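Local coordinates for protein acyl-coenzyme A thioesterase THEM4 (Rhodococcus sp., PDB 2OV9) that probably hydrolyses medium- and long-chain acyl-coenzyme A thioesters to free fatty acids and coenzyme A, as a hotdog-fold thioesterase, at residues D78-E83 / L138-G143; G149-M154 / M179-R184; A189-I192 / Q198-V201. All coordinates share one frame; numbering follows the deposited sequence.

Interaction 1 of 3, residues D78-E83 / L138-G143; sequences DMWNGE and LDHVLG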
ATOM      1  N   ASP B  78       3.465 -17.918  -5.846  1.00 52.35           N
ATOM      2  CA  ASP B  78       3.706 -16.948  -6.914  1.00 51.61           C
ATOM      3  C   ASP B  78       2.524 -16.971  -7.872  1.00 50.98           C
ATOM      4  O   ASP B  78       2.487 -17.765  -8.824  1.00 50.39           O
ATOM      5  CB  ASP B  78       5.022 -17.202  -7.668  1.00 51.77           C
ATOM      6  CG  ASP B  78       5.425 -16.020  -8.575  1.00 52.35           C
ATOM      7  OD1 ASP B  78       4.666 -15.021  -8.647  1.00 51.82           O
ATOM      8  OD2 ASP B  78       6.509 -16.089  -9.213  1.00 52.01           O
HETATM    9  N   MSE B  79       1.559 -16.094  -7.594  1.00 50.19           N
HETATM   10  CA  MSE B  79       0.365 -15.905  -8.415  1.00 49.94           C
HETATM   11  C   MSE B  79       0.706 -15.505  -9.843  1.00 48.95           C
HETATM   12  O   MSE B  79       0.055 -15.941 -10.792  1.00 48.99           O
HETATM   13  CB  MSE B  79      -0.512 -14.813  -7.791  1.00 49.46           C
HETATM   14  CG  MSE B  79      -1.855 -14.616  -8.470  1.00 50.37           C
HETATM   15 SE   MSE B  79      -3.007 -13.418  -7.459  1.00 52.60          SE
HETATM   16  CE  MSE B  79      -2.007 -11.751  -7.666  1.00 47.38           C
ATOM     17  N   TRP B  80       1.724 -14.660  -9.982  1.00 48.41           N
ATOM     18  CA  TRP B  80       2.138 -14.126 -11.286  1.00 47.84           C
ATOM     19  C   TRP B  80       2.868 -15.183 -12.126  1.00 47.72           C
ATOM     20  O   TRP B  80       3.217 -14.940 -13.284  1.00 46.87           O
ATOM     21  CB  TRP B  80       2.995 -12.861 -11.093  1.00 47.59           C
ATOM     22  CG  TRP B  80       2.249 -11.793 -10.369  1.00 47.28           C
ATOM     23  CD1 TRP B  80       1.438 -10.846 -10.917  1.00 47.09           C
ATOM     24  CD2 TRP B  80       2.181 -11.609  -8.949  1.00 46.20           C
ATOM     25  NE1 TRP B  80       0.885 -10.058  -9.929  1.00 47.14           N
ATOM     26  CE2 TRP B  80       1.321 -10.510  -8.710  1.00 46.94           C
ATOM     27  CE3 TRP B  80       2.772 -12.254  -7.856  1.00 45.86           C
ATOM     28  CZ2 TRP B  80       1.047 -10.038  -7.421  1.00 47.54           C
ATOM     29  CZ3 TRP B  80       2.487 -11.785  -6.570  1.00 46.73           C
ATOM     30  CH2 TRP B  80       1.633 -10.689  -6.368  1.00 47.16           C
ATOM     31  N   ASN B  81       3.083 -16.351 -11.521  1.00 47.82           N
ATOM     32  CA  ASN B  81       3.702 -17.500 -12.197  1.00 48.52           C
ATOM     33  C   ASN B  81       2.722 -18.670 -12.346  1.00 48.25           C
ATOM     34  O   ASN B  81       3.122 -19.781 -12.678  1.00 48.38           O
ATOM     35  CB  ASN B  81       4.960 -17.945 -11.448  1.00 48.44           C
ATOM     36  CG  ASN B  81       5.803 -18.907 -12.254  1.00 50.45           C
ATOM     37  OD1 ASN B  81       6.210 -19.960 -11.758  1.00 52.77           O
ATOM     38  ND2 ASN B  81       6.049 -18.566 -13.516  1.00 50.47           N
ATOM     39  N   GLY B  82       1.439 -18.409 -12.086  1.00 48.13           N
ATOM     40  CA  GLY B  82       0.390 -19.403 -12.283  1.00 47.94           C
ATOM     41  C   GLY B  82       0.161 -20.374 -11.136  1.00 47.70           C
ATOM     42  O   GLY B  82      -0.489 -21.415 -11.319  1.00 48.03           O
ATOM     43  N   GLU B  83       0.671 -20.029  -9.955  1.00 46.78           N
ATOM     44  CA  GLU B  83       0.627 -20.913  -8.784  1.00 46.32           C
ATOM     45  C   GLU B  83      -0.646 -20.781  -7.939  1.00 46.23           C
ATOM     46  O   GLU B  83      -0.837 -21.540  -6.984  1.00 46.36           O
ATOM     47  CB  GLU B  83       1.867 -20.703  -7.912  1.00 46.35           C
ATOM     48  CG  GLU B  83       3.162 -21.009  -8.637  1.00 45.95           C
ATOM     49  CD  GLU B  83       4.406 -20.842  -7.772  1.00 46.87           C
ATOM     50  OE1 GLU B  83       4.289 -20.476  -6.581  1.00 47.09           O
ATOM     51  OE2 GLU B  83       5.516 -21.078  -8.299  1.00 48.01           O
ATOM     52  N   LEU B 138      -6.138  -2.104  -7.152  1.00 35.21           N
ATOM     53  CA  LEU B 138      -6.548  -2.464  -8.536  1.00 34.91           C
ATOM     54  C   LEU B 138      -5.493  -3.355  -9.206  1.00 35.06           C
ATOM     55  O   LEU B 138      -5.826  -4.333  -9.868  1.00 34.70           O
ATOM     56  CB  LEU B 138      -6.855  -1.216  -9.394  1.00 34.39           C
ATOM     57  CG  LEU B 138      -8.253  -0.617  -9.113  1.00 34.73           C
ATOM     58  CD1 LEU B 138      -8.398   0.736  -9.757  1.00 33.92           C
ATOM     59  CD2 LEU B 138      -9.340  -1.530  -9.625  1.00 35.55           C
ATOM     60  N   ASP B 139      -4.221  -3.021  -9.024  1.00 34.98           N
ATOM     61  CA  ASP B 139      -3.166  -3.876  -9.543  1.00 34.37           C
ATOM     62  C   ASP B 139      -3.380  -5.334  -9.086  1.00 34.63           C
ATOM     63  O   ASP B 139      -3.439  -6.268  -9.911  1.00 33.43           O
ATOM     64  CB  ASP B 139      -1.798  -3.359  -9.087  1.00 34.75           C
ATOM     65  CG  ASP B 139      -0.662  -4.236  -9.560  1.00 38.29           C
ATOM     66  OD1 ASP B 139      -0.268  -4.116 -10.725  1.00 42.16           O
ATOM     67  OD2 ASP B 139      -0.166  -5.061  -8.780  1.00 41.60           O
ATOM     68  N   HIS B 140      -3.492  -5.528  -7.773  1.00 33.70           N
ATOM     69  CA  HIS B 140      -3.718  -6.854  -7.221  1.00 33.56           C
ATOM     70  C   HIS B 140      -4.970  -7.554  -7.736  1.00 33.47           C
ATOM     71  O   HIS B 140      -4.928  -8.735  -8.081  1.00 33.24           O
ATOM     72  CB  HIS B 140      -3.795  -6.837  -5.694  1.00 33.21           C
ATOM     73  CG  HIS B 140      -3.636  -8.200  -5.108  1.00 31.63           C
ATOM     74  ND1 HIS B 140      -2.407  -8.815  -5.012  1.00 31.66           N
ATOM     75  CD2 HIS B 140      -4.551  -9.109  -4.697  1.00 31.69           C
ATOM     76  CE1 HIS B 140      -2.564 -10.034  -4.522  1.00 31.93           C
ATOM     77  NE2 HIS B 140      -3.854 -10.231  -4.305  1.00 31.74           N
ATOM     78  N   VAL B 141      -6.097  -6.848  -7.741  1.00 33.82           N
ATOM     79  CA  VAL B 141      -7.318  -7.406  -8.314  1.00 34.59           C
ATOM     80  C   VAL B 141      -7.141  -7.922  -9.742  1.00 34.61           C
ATOM     81  O   VAL B 141      -7.696  -8.976 -10.083  1.00 33.97           O
ATOM     82  CB  VAL B 141      -8.491  -6.397  -8.249  1.00 34.60           C
ATOM     83  CG1 VAL B 141      -9.735  -7.000  -8.867  1.00 36.95           C
ATOM     84  CG2 VAL B 141      -8.765  -6.083  -6.793  1.00 35.21           C
ATOM     85  N   LEU B 142      -6.400  -7.177 -10.578  1.00 34.41           N
ATOM     86  CA  LEU B 142      -6.118  -7.637 -11.954  1.00 34.26           C
ATOM     87  C   LEU B 142      -5.339  -8.952 -11.940  1.00 34.38           C
ATOM     88  O   LEU B 142      -5.606  -9.840 -12.750  1.00 34.00           O
ATOM     89  CB  LEU B 142      -5.327  -6.586 -12.779  1.00 34.46           C
ATOM     90  CG  LEU B 142      -5.988  -5.213 -12.995  1.00 33.86           C
ATOM     91  CD1 LEU B 142      -5.163  -4.400 -13.976  1.00 34.12           C
ATOM     92  CD2 LEU B 142      -7.408  -5.392 -13.494  1.00 31.81           C
ATOM     93  N   GLY B 143      -4.379  -9.070 -11.023  1.00 34.02           N
ATOM     94  CA  GLY B 143      -3.655 -10.342 -10.832  1.00 33.82           C
ATOM     95  C   GLY B 143      -4.568 -11.503 -10.484  1.00 33.82           C
ATOM     96  O   GLY B 143      -4.422 -12.612 -10.991  1.00 33.91           O
TER
HETATM   97  O   HOH W   1      -2.064 -13.729 -11.919  1.00 47.89           O

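Interaction 2 of 3, residues G149-M154 / M179-R184; sequences GGKAGM and MSVDGR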
ATOM      1  N   GLY B 149      -9.195 -16.326 -14.430  1.00 35.84           N
ATOM      2  CA  GLY B 149      -9.376 -16.556 -15.860  1.00 36.64           C
ATOM      3  C   GLY B 149      -8.432 -17.629 -16.391  1.00 38.02           C
ATOM      4  O   GLY B 149      -8.379 -17.855 -17.584  1.00 37.89           O
ATOM      5  N   GLY B 150      -7.675 -18.275 -15.506  1.00 38.76           N
ATOM      6  CA  GLY B 150      -6.784 -19.369 -15.895  1.00 40.53           C
ATOM      7  C   GLY B 150      -5.520 -18.928 -16.612  1.00 41.76           C
ATOM      8  O   GLY B 150      -4.895 -19.718 -17.338  1.00 41.65           O
ATOM      9  N   LYS B 151      -5.129 -17.672 -16.404  1.00 42.89           N
ATOM     10  CA  LYS B 151      -3.916 -17.144 -17.026  1.00 44.36           C
ATOM     11  C   LYS B 151      -2.947 -16.582 -15.990  1.00 45.06           C
ATOM     12  O   LYS B 151      -3.296 -16.363 -14.831  1.00 45.56           O
ATOM     13  CB  LYS B 151      -4.263 -16.080 -18.073  1.00 44.60           C
ATOM     14  CG  LYS B 151      -4.767 -16.629 -19.415  1.00 45.76           C
ATOM     15  CD  LYS B 151      -3.658 -17.350 -20.220  1.00 46.94           C
ATOM     16  CE  LYS B 151      -2.704 -16.376 -20.932  1.00 46.96           C
ATOM     17  NZ  LYS B 151      -1.531 -17.036 -21.631  1.00 47.52           N
ATOM     18  N   ALA B 152      -1.717 -16.373 -16.415  1.00 45.74           N
ATOM     19  CA  ALA B 152      -0.661 -15.928 -15.528  1.00 46.42           C
ATOM     20  C   ALA B 152       0.169 -14.988 -16.345  1.00 46.52           C
ATOM     21  O   ALA B 152       0.517 -15.314 -17.476  1.00 47.26           O
ATOM     22  CB  ALA B 152       0.200 -17.115 -15.111  1.00 46.47           C
ATOM     23  N   GLY B 153       0.516 -13.844 -15.782  1.00 46.51           N
ATOM     24  CA  GLY B 153       1.465 -12.962 -16.447  1.00 46.67           C
ATOM     25  C   GLY B 153       2.108 -11.982 -15.499  1.00 46.98           C
ATOM     26  O   GLY B 153       1.471 -11.556 -14.530  1.00 47.07           O
HETATM   27  N   MSE B 154       3.380 -11.667 -15.764  1.00 47.41           N
HETATM   28  CA  MSE B 154       4.127 -10.593 -15.096  0.50 47.80           C
HETATM   29  C   MSE B 154       3.520  -9.254 -15.464  1.00 46.82           C
HETATM   30  O   MSE B 154       3.174  -9.048 -16.628  1.00 46.97           O
HETATM   31  CB  MSE B 154       5.566 -10.565 -15.612  0.50 47.41           C
HETATM   32  CG  MSE B 154       6.573 -11.364 -14.845  0.50 48.52           C
HETATM   33 SE   MSE B 154       8.340 -10.845 -15.489  0.50 50.84          SE
HETATM   34  CE  MSE B 154       8.548  -9.158 -14.525  0.50 49.74           C
HETATM   35  N   MSE B 179      -9.503  -9.393 -20.135  1.00 39.54           N
HETATM   36  CA  MSE B 179     -10.257  -8.897 -21.272  1.00 41.07           C
HETATM   37  C   MSE B 179      -9.864  -9.583 -22.569  1.00 41.22           C
HETATM   38  O   MSE B 179     -10.734  -9.921 -23.369  1.00 41.70           O
HETATM   39  CB  MSE B 179     -10.119  -7.382 -21.388  1.00 40.97           C
HETATM   40  CG  MSE B 179     -10.549  -6.655 -20.137  1.00 44.44           C
HETATM   41 SE   MSE B 179     -12.457  -6.894 -19.768  1.00 53.06          SE
HETATM   42  CE  MSE B 179     -13.149  -5.829 -21.266  1.00 52.17           C
ATOM     43  N   SER B 180      -8.565  -9.777 -22.781  1.00 41.64           N
ATOM     44  CA  SER B 180      -8.077 -10.433 -23.989  1.00 42.56           C
ATOM     45  C   SER B 180      -6.715 -11.092 -23.777  1.00 43.12           C
ATOM     46  O   SER B 180      -5.973 -10.724 -22.856  1.00 43.12           O
ATOM     47  CB  SER B 180      -7.974  -9.424 -25.129  1.00 42.66           C
ATOM     48  OG  SER B 180      -7.000  -8.443 -24.818  1.00 42.58           O
ATOM     49  N   VAL B 181      -6.416 -12.074 -24.626  1.00 43.49           N
ATOM     50  CA  VAL B 181      -5.106 -12.698 -24.700  1.00 44.40           C
ATOM     51  C   VAL B 181      -4.633 -12.700 -26.165  1.00 44.97           C
ATOM     52  O   VAL B 181      -5.376 -13.086 -27.076  1.00 45.22           O
ATOM     53  CB  VAL B 181      -5.116 -14.165 -24.189  1.00 44.13           C
ATOM     54  CG1 VAL B 181      -3.683 -14.727 -24.132  1.00 44.54           C
ATOM     55  CG2 VAL B 181      -5.778 -14.278 -22.839  1.00 44.31           C
ATOM     56  N   ASP B 182      -3.397 -12.269 -26.389  1.00 45.78           N
ATOM     57  CA  ASP B 182      -2.765 -12.397 -27.700  1.00 46.23           C
ATOM     58  C   ASP B 182      -1.375 -12.974 -27.466  1.00 46.48           C
ATOM     59  O   ASP B 182      -0.416 -12.231 -27.233  1.00 47.07           O
ATOM     60  CB  ASP B 182      -2.689 -11.030 -28.398  1.00 46.44           C
ATOM     61  CG  ASP B 182      -2.378 -11.132 -29.898  1.00 48.26           C
ATOM     62  OD1 ASP B 182      -1.894 -12.191 -30.368  1.00 48.30           O
ATOM     63  OD2 ASP B 182      -2.618 -10.130 -30.615  1.00 49.24           O
ATOM     64  N   GLY B 183      -1.269 -14.301 -27.510  1.00 46.31           N
ATOM     65  CA  GLY B 183      -0.005 -14.979 -27.236  1.00 45.96           C
ATOM     66  C   GLY B 183       0.365 -14.924 -25.765  1.00 45.63           C
ATOM     67  O   GLY B 183      -0.397 -15.388 -24.919  1.00 46.06           O
ATOM     68  N   ARG B 184       1.534 -14.362 -25.457  1.00 45.21           N
ATOM     69  CA  ARG B 184       1.981 -14.204 -24.065  1.00 44.77           C
ATOM     70  C   ARG B 184       1.303 -12.984 -23.423  1.00 43.92           C
ATOM     71  O   ARG B 184       1.315 -12.818 -22.200  1.00 43.95           O
ATOM     72  CB  ARG B 184       3.515 -14.080 -23.981  1.00 44.63           C
ATOM     73  CG  ARG B 184       4.298 -15.261 -24.570  1.00 45.67           C
ATOM     74  CD  ARG B 184       5.813 -15.031 -24.521  1.00 45.62           C
ATOM     75  NE  ARG B 184       6.495 -15.647 -25.671  1.00 49.73           N
ATOM     76  CZ  ARG B 184       7.818 -15.763 -25.815  1.00 50.60           C
ATOM     77  NH1 ARG B 184       8.648 -15.316 -24.877  1.00 51.83           N
ATOM     78  NH2 ARG B 184       8.323 -16.335 -26.905  1.00 50.77           N
TER

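Interaction 3 of 3, residues A189-I192 / Q198-V201; sequences AGDI and QVCV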
ATOM      1  N   ALA B 189      -8.756  -5.518 -17.135  1.00 34.01           N
ATOM      2  CA  ALA B 189      -9.361  -4.243 -16.743  1.00 34.10           C
ATOM      3  C   ALA B 189     -10.119  -4.359 -15.411  1.00 34.85           C
ATOM      4  O   ALA B 189     -10.578  -5.441 -15.027  1.00 35.03           O
ATOM      5  CB  ALA B 189     -10.303  -3.718 -17.840  1.00 34.34           C
ATOM      6  N   GLY B 190     -10.270  -3.238 -14.718  1.00 34.96           N
ATOM      7  CA  GLY B 190     -10.969  -3.250 -13.433  1.00 36.13           C
ATOM      8  C   GLY B 190     -11.341  -1.841 -13.053  1.00 36.44           C
ATOM      9  O   GLY B 190     -10.966  -0.877 -13.737  1.00 35.98           O
ATOM     10  N   ASP B 191     -12.119  -1.717 -11.986  1.00 36.47           N
ATOM     11  CA  ASP B 191     -12.443  -0.400 -11.470  1.00 36.46           C
ATOM     12  C   ASP B 191     -12.841  -0.504 -10.021  1.00 36.15           C
ATOM     13  O   ASP B 191     -13.011  -1.617  -9.500  1.00 36.76           O
ATOM     14  CB  ASP B 191     -13.538   0.275 -12.296  1.00 36.65           C
ATOM     15  CG  ASP B 191     -14.777  -0.561 -12.417  1.00 39.15           C
ATOM     16  OD1 ASP B 191     -15.287  -1.060 -11.383  1.00 39.01           O
ATOM     17  OD2 ASP B 191     -15.255  -0.685 -13.553  1.00 38.83           O
ATOM     18  N   ILE B 192     -12.973   0.650  -9.383  1.00 34.42           N
ATOM     19  CA  ILE B 192     -13.413   0.767  -7.998  1.00 33.80           C
ATOM     20  C   ILE B 192     -14.646   1.633  -8.103  1.00 33.37           C
ATOM     21  O   ILE B 192     -14.570   2.728  -8.672  1.00 32.34           O
ATOM     22  CB  ILE B 192     -12.387   1.546  -7.130  1.00 33.48           C
ATOM     23  CG1 ILE B 192     -11.119   0.722  -6.945  1.00 33.78           C
ATOM     24  CG2 ILE B 192     -12.994   1.914  -5.761  1.00 32.53           C
ATOM     25  CD1 ILE B 192      -9.960   1.405  -6.176  1.00 35.37           C
ATOM     26  N   GLN B 198     -21.213   4.341  -9.152  1.00 32.50           N
ATOM     27  CA  GLN B 198     -20.393   5.274  -9.919  1.00 32.65           C
ATOM     28  C   GLN B 198     -18.919   4.896  -9.836  1.00 32.42           C
ATOM     29  O   GLN B 198     -18.438   4.515  -8.762  1.00 32.15           O
ATOM     30  CB  GLN B 198     -20.634   6.709  -9.462  1.00 32.64           C
ATOM     31  CG  GLN B 198     -22.102   7.112  -9.605  1.00 34.51           C
ATOM     32  CD  GLN B 198     -22.287   8.606  -9.523  1.00 41.71           C
ATOM     33  OE1 GLN B 198     -22.774   9.120  -8.516  1.00 43.45           O
ATOM     34  NE2 GLN B 198     -21.892   9.316 -10.578  1.00 41.89           N
ATOM     35  N   VAL B 199     -18.203   5.001 -10.953  1.00 32.71           N
ATOM     36  CA  VAL B 199     -16.783   4.647 -10.976  1.00 34.09           C
ATOM     37  C   VAL B 199     -15.918   5.763 -10.375  1.00 34.24           C
ATOM     38  O   VAL B 199     -16.075   6.951 -10.722  1.00 34.36           O
ATOM     39  CB  VAL B 199     -16.293   4.417 -12.414  1.00 35.29           C
ATOM     40  CG1 VAL B 199     -14.803   4.025 -12.421  1.00 34.62           C
ATOM     41  CG2 VAL B 199     -17.126   3.342 -13.104  1.00 37.07           C
ATOM     42  N   CYS B 200     -15.026   5.385  -9.462  1.00 34.30           N
ATOM     43  CA  CYS B 200     -14.084   6.297  -8.836  1.00 34.35           C
ATOM     44  C   CYS B 200     -12.736   6.208  -9.533  1.00 34.16           C
ATOM     45  O   CYS B 200     -12.152   7.233  -9.915  1.00 34.33           O
ATOM     46  CB  CYS B 200     -13.909   5.919  -7.361  1.00 34.30           C
ATOM     47  SG  CYS B 200     -15.383   6.239  -6.438  1.00 38.82           S
ATOM     48  N   VAL B 201     -12.243   4.983  -9.677  1.00 33.54           N
ATOM     49  CA  VAL B 201     -10.958   4.722 -10.328  1.00 33.59           C
ATOM     50  C   VAL B 201     -11.132   3.563 -11.286  1.00 34.29           C
ATOM     51  O   VAL B 201     -11.875   2.614 -11.013  1.00 33.40           O
ATOM     52  CB  VAL B 201      -9.873   4.315  -9.313  1.00 34.60           C
ATOM     53  CG1 VAL B 201      -8.448   4.312  -9.989  1.00 31.94           C
ATOM     54  CG2 VAL B 201      -9.874   5.270  -8.151  1.00 36.22           C
TER

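Interaction 1 of 3, residues D78-E83 / L138-G143
Met79, a selenomethionine, reaches from the loop 78-83 to helix 131-148 and sets its methyl group against His140 and Gly143. CE of Met79 lies 3.6 Å from CE1 of His140. CE of Met79 is also 3.8 Å from C of Gly143. Its chain runs extended up to SE and bends only at the last torsion (chi3 67°), which turns the methyl in between the imidazole and the helix backbone. SE of Met79 stands 5.0 Å from the centroid of the His140 ring, an oblique Met-aromatic contact made through selenium. CE of Met79 also sits over one face of the Trp80 indole, 3.4 Å above its plane and offset toward the rim. CZ2 of Trp80 comes 4.4 Å from ND1 of His140. Gly143 leaves room for the methyl; a CB there would clash with CE of Met79.

The helix is the central one of the hotdog fold, which the sheet wraps. His140 faces the second subunit: its ND1 is hydrogen-bonded to NE2 of His130 there. That His130 also meets the Trp80 ring edge-to-face.

The polar link is indirect. A water bridges the backbones, donating to O of Gly143 at 2.8 Å and to O of Met79 at 3.3 Å.

Interaction 2 of 3, residues G149-M154 / M179-R184
Lys151 and Val181 meet tip to tip at the protein surface. The contact is mainly apolar. CE of Lys151 lies 3.7 Å from CG1 of Val181 and 4.2 Å from its CG2, so the end of the lysine chain rests on both methyls. Two successive bends, at chi2 (-69°) and chi3 (-78°), fold the Lys151 chain and bring CE down onto the valine. Ile186 of strand 185-194 also touches the Lys151 side chain.

The polar part is looser. NZ of Lys151 stands 3.8 Å from the carbonyl O of Gly183, too far to count as a hydrogen bond.

The backbone supplies the setting. Gly150 ends helix 131-148 in a Schellman motif with positive phi, and the chain then passes through Lys151 toward strand 154-162. On the other side, strand 171-182 carries a classic beta bulge, with Met179 and Ser180 both facing Thr187, before it turns through Gly183 into strand 185-194.

An alanine in place of Lys151 would probably leave the methyls of Val181 without their cover from this loop.

The lysine thus works here chiefly through its carbon chain, while its ammonium group lies near a carbonyl that probably gives it weak electrostatic attraction.

Interaction 3 of 3, residues A189-I192 / Q198-V201
Ile192 and Val201 form an antiparallel hydrogen-bonded pair with CA atoms 5.2 Å apart, and a classic beta bulge sets both Cys200 and Val201 opposite Ile192. The chain turns a corner at Cys200, where the bulge lies. N of Ile192 donates to O of Val201 at 2.8 Å (159° at the hydrogen). In return, O of Ile192 takes N of Cys200 at 2.8 Å, nearly along the C=O axis. N of Val201 adds a weak bond to O of Ile192 at 3.4 Å. Two successive amides of the bulge therefore share one carbonyl.

The side chains of Ile192 and Val201 lie on the same face of the sheet. CD1 of Ile192 comes within 4.3 Å of CB of Val201. The other branch of Ile192, CG2, is anti to the backbone N and comes 4.4 Å from CB of Cys200. Asp191 packs differently: its CB lies 3.1 Å from O of Val201. CB of Asp191 is also 4.0 Å from CG1 of Val199. Its carboxylate is engaged beyond this contact, with OD2 in a salt bridge to Arg193.

The pair belongs to the hairpin of strands 185-194 and 199-208 in the hotdog sheet. Ile192 and Val201 face helix 131-148 and both pack on Ser134 and Leu138. Strand 171-182 flanks the hairpin beside Ile192, through Leu172 and Leu174. Strand 154-162 flanks it beside Val201, through Thr160 and Tyr162.

How the interactions relate
Interaction 1 is buried, interaction 3 is partly buried and interaction 2 lies at the surface. Their chemistry follows. Interaction 1 combines apolar and aromatic packing with a bridging water, and its His140 and Trp80 also meet the second subunit. Interaction 2 is a lysine chain on a valine. Interaction 3 is built on backbone hydrogen bonds within the sheet. Helix 131-148 connects the first and third: Leu142 packs on Ala189 and Gly190, and Leu138 on Asp191 and Val201. Interaction 2 begins just beyond the end of that helix, where Ala152 touches Gly82 of interaction 1. Strands 171-182 and 185-194 are neighbours, and Met179 on Ala189 joins interactions 2 and 3.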